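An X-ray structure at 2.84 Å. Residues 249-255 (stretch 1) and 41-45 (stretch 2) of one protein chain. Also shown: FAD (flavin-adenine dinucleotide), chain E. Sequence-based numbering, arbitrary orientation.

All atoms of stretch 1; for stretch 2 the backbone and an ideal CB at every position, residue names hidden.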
ATOM      1  N   TYR A 249      -5.631 -23.872  12.706  1.00 42.40           N
ATOM      2  CA  TYR A 249      -4.854 -23.278  11.630  1.00 42.86           C
ATOM      3  C   TYR A 249      -4.940 -24.167  10.398  1.00 42.49           C
ATOM      4  O   TYR A 249      -5.455 -25.288  10.443  1.00 43.83           O
ATOM      5  CB  TYR A 249      -3.393 -23.075  12.052  1.00 43.66           C
ATOM      6  CG  TYR A 249      -3.231 -22.146  13.235  1.00 45.26           C
ATOM      7  CD1 TYR A 249      -3.287 -20.769  13.070  1.00 42.96           C
ATOM      8  CD2 TYR A 249      -3.029 -22.644  14.515  1.00 45.14           C
ATOM      9  CE1 TYR A 249      -3.145 -19.913  14.146  1.00 40.57           C
ATOM     10  CE2 TYR A 249      -2.883 -21.796  15.598  1.00 41.83           C
ATOM     11  CZ  TYR A 249      -2.943 -20.432  15.407  1.00 42.91           C
ATOM     12  OH  TYR A 249      -2.800 -19.581  16.480  1.00 47.00           O
ATOM     13  N   TYR A 250      -4.427 -23.651   9.288  1.00 38.08           N
ATOM     14  CA  TYR A 250      -4.541 -24.311   7.992  1.00 35.12           C
ATOM     15  C   TYR A 250      -3.682 -23.545   6.996  1.00 35.96           C
ATOM     16  O   TYR A 250      -3.032 -22.554   7.340  1.00 37.89           O
ATOM     17  CB  TYR A 250      -5.999 -24.379   7.537  1.00 32.48           C
ATOM     18  CG  TYR A 250      -6.700 -23.040   7.547  1.00 32.72           C
ATOM     19  CD1 TYR A 250      -6.631 -22.189   6.450  1.00 35.73           C
ATOM     20  CD2 TYR A 250      -7.430 -22.626   8.652  1.00 34.38           C
ATOM     21  CE1 TYR A 250      -7.272 -20.963   6.454  1.00 34.31           C
ATOM     22  CE2 TYR A 250      -8.075 -21.402   8.666  1.00 36.90           C
ATOM     23  CZ  TYR A 250      -7.992 -20.575   7.566  1.00 35.96           C
ATOM     24  OH  TYR A 250      -8.633 -19.357   7.577  1.00 37.07           O
ATOM     25  N   MET A 251      -3.681 -24.014   5.753  1.00 35.73           N
ATOM     26  CA  MET A 251      -2.999 -23.305   4.682  1.00 35.76           C
ATOM     27  C   MET A 251      -3.364 -23.954   3.357  1.00 36.54           C
ATOM     28  O   MET A 251      -3.678 -25.146   3.303  1.00 37.87           O
ATOM     29  CB  MET A 251      -1.480 -23.306   4.882  1.00 36.25           C
ATOM     30  CG  MET A 251      -0.845 -24.680   4.866  1.00 42.12           C
ATOM     31  SD  MET A 251       0.900 -24.612   5.314  1.00 46.38           S
ATOM     32  CE  MET A 251       1.427 -26.244   4.808  1.00 50.50           C
ATOM     33  N   LEU A 252      -3.320 -23.152   2.296  1.00 36.75           N
ATOM     34  CA  LEU A 252      -3.673 -23.606   0.959  1.00 36.03           C
ATOM     35  C   LEU A 252      -2.810 -22.862  -0.048  1.00 33.25           C
ATOM     36  O   LEU A 252      -2.063 -21.945   0.301  1.00 32.68           O
ATOM     37  CB  LEU A 252      -5.163 -23.390   0.668  1.00 39.22           C
ATOM     38  CG  LEU A 252      -5.684 -21.952   0.748  1.00 39.20           C
ATOM     39  CD1 LEU A 252      -7.051 -21.842   0.086  1.00 39.72           C
ATOM     40  CD2 LEU A 252      -5.757 -21.467   2.188  1.00 37.24           C
ATOM     41  N   ALA A 253      -2.924 -23.264  -1.312  1.00 35.11           N
ATOM     42  CA  ALA A 253      -2.121 -22.697  -2.385  1.00 36.38           C
ATOM     43  C   ALA A 253      -3.008 -22.308  -3.557  1.00 43.55           C
ATOM     44  O   ALA A 253      -4.049 -22.926  -3.801  1.00 50.29           O
ATOM     45  CB  ALA A 253      -1.052 -23.683  -2.864  1.00 35.58           C
ATOM     46  N   PHE A 254      -2.582 -21.277  -4.280  1.00 41.82           N
ATOM     47  CA  PHE A 254      -3.247 -20.826  -5.493  1.00 42.02           C
ATOM     48  C   PHE A 254      -2.279 -20.908  -6.669  1.00 43.25           C
ATOM     49  O   PHE A 254      -1.085 -21.177  -6.506  1.00 40.12           O
ATOM     50  CB  PHE A 254      -3.787 -19.400  -5.328  1.00 40.11           C
ATOM     51  CG  PHE A 254      -4.928 -19.297  -4.355  1.00 40.09           C
ATOM     52  CD1 PHE A 254      -6.173 -19.813  -4.673  1.00 42.75           C
ATOM     53  CD2 PHE A 254      -4.757 -18.683  -3.126  1.00 43.23           C
ATOM     54  CE1 PHE A 254      -7.227 -19.720  -3.781  1.00 44.37           C
ATOM     55  CE2 PHE A 254      -5.808 -18.587  -2.229  1.00 41.68           C
ATOM     56  CZ  PHE A 254      -7.043 -19.106  -2.559  1.00 41.77           C
ATOM     57  N   ASP A 255      -2.813 -20.660  -7.868  1.00 45.45           N
ATOM     58  CA  ASP A 255      -2.061 -20.944  -9.089  1.00 45.48           C
ATOM     59  C   ASP A 255      -0.809 -20.081  -9.203  1.00 43.25           C
ATOM     60  O   ASP A 255       0.240 -20.559  -9.653  1.00 44.86           O
ATOM     61  CB  ASP A 255      -2.954 -20.740 -10.314  1.00 48.90           C
ATOM     62  CG  ASP A 255      -3.927 -21.887 -10.531  1.00 50.95           C
ATOM     63  OD1 ASP A 255      -3.614 -23.026 -10.129  1.00 50.13           O
ATOM     64  OD2 ASP A 255      -5.004 -21.649 -11.115  1.00 55.07           O
ATOM     65  N   UNK A  41     -11.319 -13.782   3.191  1.00 40.25           N
ATOM     66  CA  UNK A  41     -11.572 -15.198   3.356  1.00 39.61           C
ATOM     67  C   UNK A  41     -10.502 -16.071   2.736  1.00 43.27           C
ATOM     68  O   UNK A  41     -10.131 -15.882   1.573  1.00 48.88           O
ATOM     69  CB  UNK A  41     -12.933 -15.553   2.754  1.00 39.61           C
ATOM     70  N   UNK A  42      -9.998 -17.034   3.510  1.00 46.23           N
ATOM     71  CA  UNK A  42      -8.980 -17.945   3.001  1.00 49.83           C
ATOM     72  C   UNK A  42      -9.471 -18.659   1.749  1.00 48.60           C
ATOM     73  O   UNK A  42      -8.893 -18.513   0.667  1.00 46.34           O
ATOM     74  CB  UNK A  42      -8.589 -18.965   4.073  1.00 49.83           C
ATOM     75  N   UNK A  43     -10.547 -19.431   1.880  1.00 50.87           N
ATOM     76  CA  UNK A  43     -11.156 -20.076   0.734  1.00 52.12           C
ATOM     77  C   UNK A  43     -11.037 -21.585   0.712  1.00 51.71           C
ATOM     78  O   UNK A  43     -10.884 -22.178  -0.359  1.00 54.03           O
ATOM     79  CB  UNK A  43     -10.537 -19.512  -0.547  1.00 52.12           C
ATOM     80  N   UNK A  44     -11.107 -22.222   1.877  1.00 48.69           N
ATOM     81  CA  UNK A  44     -11.056 -23.676   1.970  1.00 44.06           C
ATOM     82  C   UNK A  44     -12.477 -24.221   1.951  1.00 44.81           C
ATOM     83  O   UNK A  44     -13.358 -23.711   2.654  1.00 46.95           O
ATOM     84  CB  UNK A  44     -10.317 -24.123   3.233  1.00 44.06           C
ATOM     85  N   UNK A  45     -12.703 -25.259   1.147  1.00 43.73           N
ATOM     86  CA  UNK A  45     -14.006 -25.913   1.036  1.00 43.12           C
ATOM     87  C   UNK A  45     -13.764 -27.406   1.250  1.00 45.12           C
ATOM     88  O   UNK A  45     -13.494 -28.151   0.302  1.00 47.97           O
ATOM     89  CB  UNK A  45     -14.672 -25.635  -0.313  1.00 43.12           C
TER
HETATM   90  PA  FAD E 401     -19.215  -9.559   4.717  1.00 34.20           P
HETATM   91  O1A FAD E 401     -18.431  -8.797   5.720  1.00 31.30           O
HETATM   92  O2A FAD E 401     -18.370 -10.191   3.608  1.00 37.43           O
HETATM   93  O5B FAD E 401     -20.347  -8.683   4.075  1.00 36.36           O
HETATM   94  C5B FAD E 401     -20.916  -7.559   4.777  1.00 41.88           C
HETATM   95  C4B FAD E 401     -21.042  -6.406   3.815  1.00 43.79           C
HETATM   96  O4B FAD E 401     -22.158  -5.569   4.204  1.00 50.20           O
HETATM   97  C3B FAD E 401     -19.821  -5.487   3.756  1.00 41.67           C
HETATM   98  O3B FAD E 401     -19.558  -5.094   2.415  1.00 38.21           O
HETATM   99  C2B FAD E 401     -20.248  -4.299   4.620  1.00 48.53           C
HETATM  100  O2B FAD E 401     -19.575  -3.098   4.261  1.00 45.90           O
HETATM  101  C1B FAD E 401     -21.730  -4.227   4.273  1.00 50.04           C
HETATM  102  N9A FAD E 401     -22.550  -3.525   5.255  1.00 64.90           N
HETATM  103  C8A FAD E 401     -22.670  -3.803   6.590  1.00 49.07           C
HETATM  104  N7A FAD E 401     -23.481  -2.997   7.233  1.00 55.79           N
HETATM  105  C5A FAD E 401     -23.925  -2.126   6.248  1.00 55.82           C
HETATM  106  C6A FAD E 401     -24.810  -1.032   6.277  1.00 55.56           C
HETATM  107  N6A FAD E 401     -25.433  -0.607   7.380  1.00 53.75           N
HETATM  108  N1A FAD E 401     -25.034  -0.376   5.116  1.00 51.65           N
HETATM  109  C2A FAD E 401     -24.415  -0.791   4.008  1.00 53.95           C
HETATM  110  N3A FAD E 401     -23.563  -1.809   3.864  1.00 49.50           N
HETATM  111  C4A FAD E 401     -23.358  -2.439   5.026  1.00 52.75           C
HETATM  112  N1  FAD E 401     -15.001 -19.251   5.302  1.00 48.07           N
HETATM  113  C2  FAD E 401     -14.836 -20.457   4.685  1.00 48.59           C
HETATM  114  O2  FAD E 401     -15.801 -21.124   4.296  1.00 50.66           O
HETATM  115  N3  FAD E 401     -13.561 -20.955   4.478  1.00 44.09           N
HETATM  116  C4  FAD E 401     -12.383 -20.341   4.849  1.00 44.82           C
HETATM  117  O4  FAD E 401     -11.304 -20.882   4.614  1.00 46.56           O
HETATM  118  C4X FAD E 401     -12.569 -19.061   5.508  1.00 44.58           C
HETATM  119  N5  FAD E 401     -11.507 -18.411   5.892  1.00 42.04           N
HETATM  120  C5X FAD E 401     -11.683 -17.188   6.520  1.00 39.85           C
HETATM  121  C6  FAD E 401     -10.557 -16.481   6.937  1.00 41.20           C
HETATM  122  C7  FAD E 401     -10.679 -15.246   7.568  1.00 39.97           C
HETATM  123  C7M FAD E 401      -9.439 -14.512   8.005  1.00 40.53           C
HETATM  124  C8  FAD E 401     -11.954 -14.708   7.797  1.00 40.98           C
HETATM  125  C8M FAD E 401     -12.120 -13.375   8.480  1.00 45.61           C
HETATM  126  C9  FAD E 401     -13.080 -15.412   7.380  1.00 39.84           C
HETATM  127  C9A FAD E 401     -12.956 -16.644   6.746  1.00 38.25           C
HETATM  128  N10 FAD E 401     -14.078 -17.379   6.311  1.00 38.61           N
HETATM  129  C10 FAD E 401     -13.919 -18.597   5.691  1.00 44.05           C
HETATM  130  C1' FAD E 401     -15.442 -16.871   6.531  1.00 37.09           C
HETATM  131  C2' FAD E 401     -15.941 -15.970   5.403  1.00 37.57           C
HETATM  132  O2' FAD E 401     -14.887 -15.126   4.939  1.00 38.44           O
HETATM  133  C3' FAD E 401     -17.083 -15.100   5.929  1.00 35.71           C
HETATM  134  O3' FAD E 401     -17.933 -15.893   6.750  1.00 39.32           O
HETATM  135  C4' FAD E 401     -17.939 -14.452   4.841  1.00 35.02           C
HETATM  136  O4' FAD E 401     -17.099 -13.669   3.994  1.00 34.98           O
HETATM  137  C5' FAD E 401     -19.032 -13.590   5.435  1.00 37.30           C
HETATM  138  O5' FAD E 401     -19.746 -12.927   4.371  1.00 36.52           O
HETATM  139  P   FAD E 401     -20.853 -11.854   4.684  1.00 36.98           P
HETATM  140  O1P FAD E 401     -21.839 -12.442   5.700  1.00 41.73           O
HETATM  141  O2P FAD E 401     -21.467 -11.308   3.446  1.00 34.01           O
HETATM  142  O3P FAD E 401     -20.024 -10.721   5.430  1.00 38.96           O

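Position 41 has nothing of stretch 1 within 5.5 Å of its ideal CB. The flavin sets the limit here. The ideal CB would lie 3.0 Å from FAD O2', which is a clash. The backbone angles, phi -65° and psi 130°, would suit any residue, so it is the missing CB that matters. Glycine fits best. The residue is Gly41, and its CA sits 3.7 Å from FAD O2'.

Position 42 points its CA-to-CB bond toward stretch 1. The ideal CB is 3.4 Å from Tyr250 CE1, which is already tight, and 4.2 Å from Leu252 CD2. Tyr250 OH is also 3.5 Å from the ideal CB, so the site is crowded and not purely apolar. A small residue is called for. Alanine suits well, serine would have little room, and glycine would leave the contact unfilled. The residue is Ala42. Its CB meets the Tyr250 ring at the edge, near the ring plane, at 3.4 Å from CE1. The backbone takes part too: Ala42 O lies 3.8 Å from Leu252 CD1 and 3.8 Å from Phe254 CZ, at the edge of the Phe254 ring.

Position 43 points sideways. An ideal CB would be 4.1 Å from Phe254 CZ and 4.2 Å from Leu252 CD1, so stretch 1 alone would tolerate a methyl group. The backbone decides instead. At phi 112° and psi 36° a CB would be jammed against the carbonyl O of residue 42. This calls for glycine, and the residue is Gly43. Its O lies 3.9 Å from Leu252 CD1. Its N donates a hydrogen bond to FAD O4 at 3.2 Å.

Position 44 points toward stretch 1 with more room. The ideal CB is 5.1 Å from Leu252 CD1 and 5.3 Å from Tyr250 CD1. A medium apolar side chain could close that gap; valine, isoleucine and leucine are all reasonable candidates. The residue is Val44, with chi1 in the t rotamer. Its CG2 reaches Leu252 CD2 at 3.9 Å and Tyr250 CD1 at 4.2 Å. No hydrogen bond joins the two stretches, so these contacts are packing. The backbone meanwhile holds the flavin: Val44 N donates to FAD O4 at 3.1 Å, and FAD N3 makes a weak hydrogen bond to Val44 O at 3.3 Å.

Position 45 is out of reach of stretch 1. Its extended backbone suits a beta-branched residue, but many others would serve. The residue is Val45, also with chi1 t.

Stretch 2 41-45: GAGVV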
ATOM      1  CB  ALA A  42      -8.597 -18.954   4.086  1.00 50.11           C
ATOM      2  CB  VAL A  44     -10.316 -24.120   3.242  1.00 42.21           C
ATOM      3  CG1 VAL A  44     -10.385 -25.631   3.392  1.00 41.34           C
ATOM      4  CG2 VAL A  44      -8.874 -23.650   3.202  1.00 44.24           C
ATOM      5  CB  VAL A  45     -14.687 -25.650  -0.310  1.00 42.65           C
ATOM      6  CG1 VAL A  45     -16.045 -26.327  -0.357  1.00 45.23           C
ATOM      7  CG2 VAL A  45     -14.822 -24.156  -0.551  1.00 42.68           C
TER
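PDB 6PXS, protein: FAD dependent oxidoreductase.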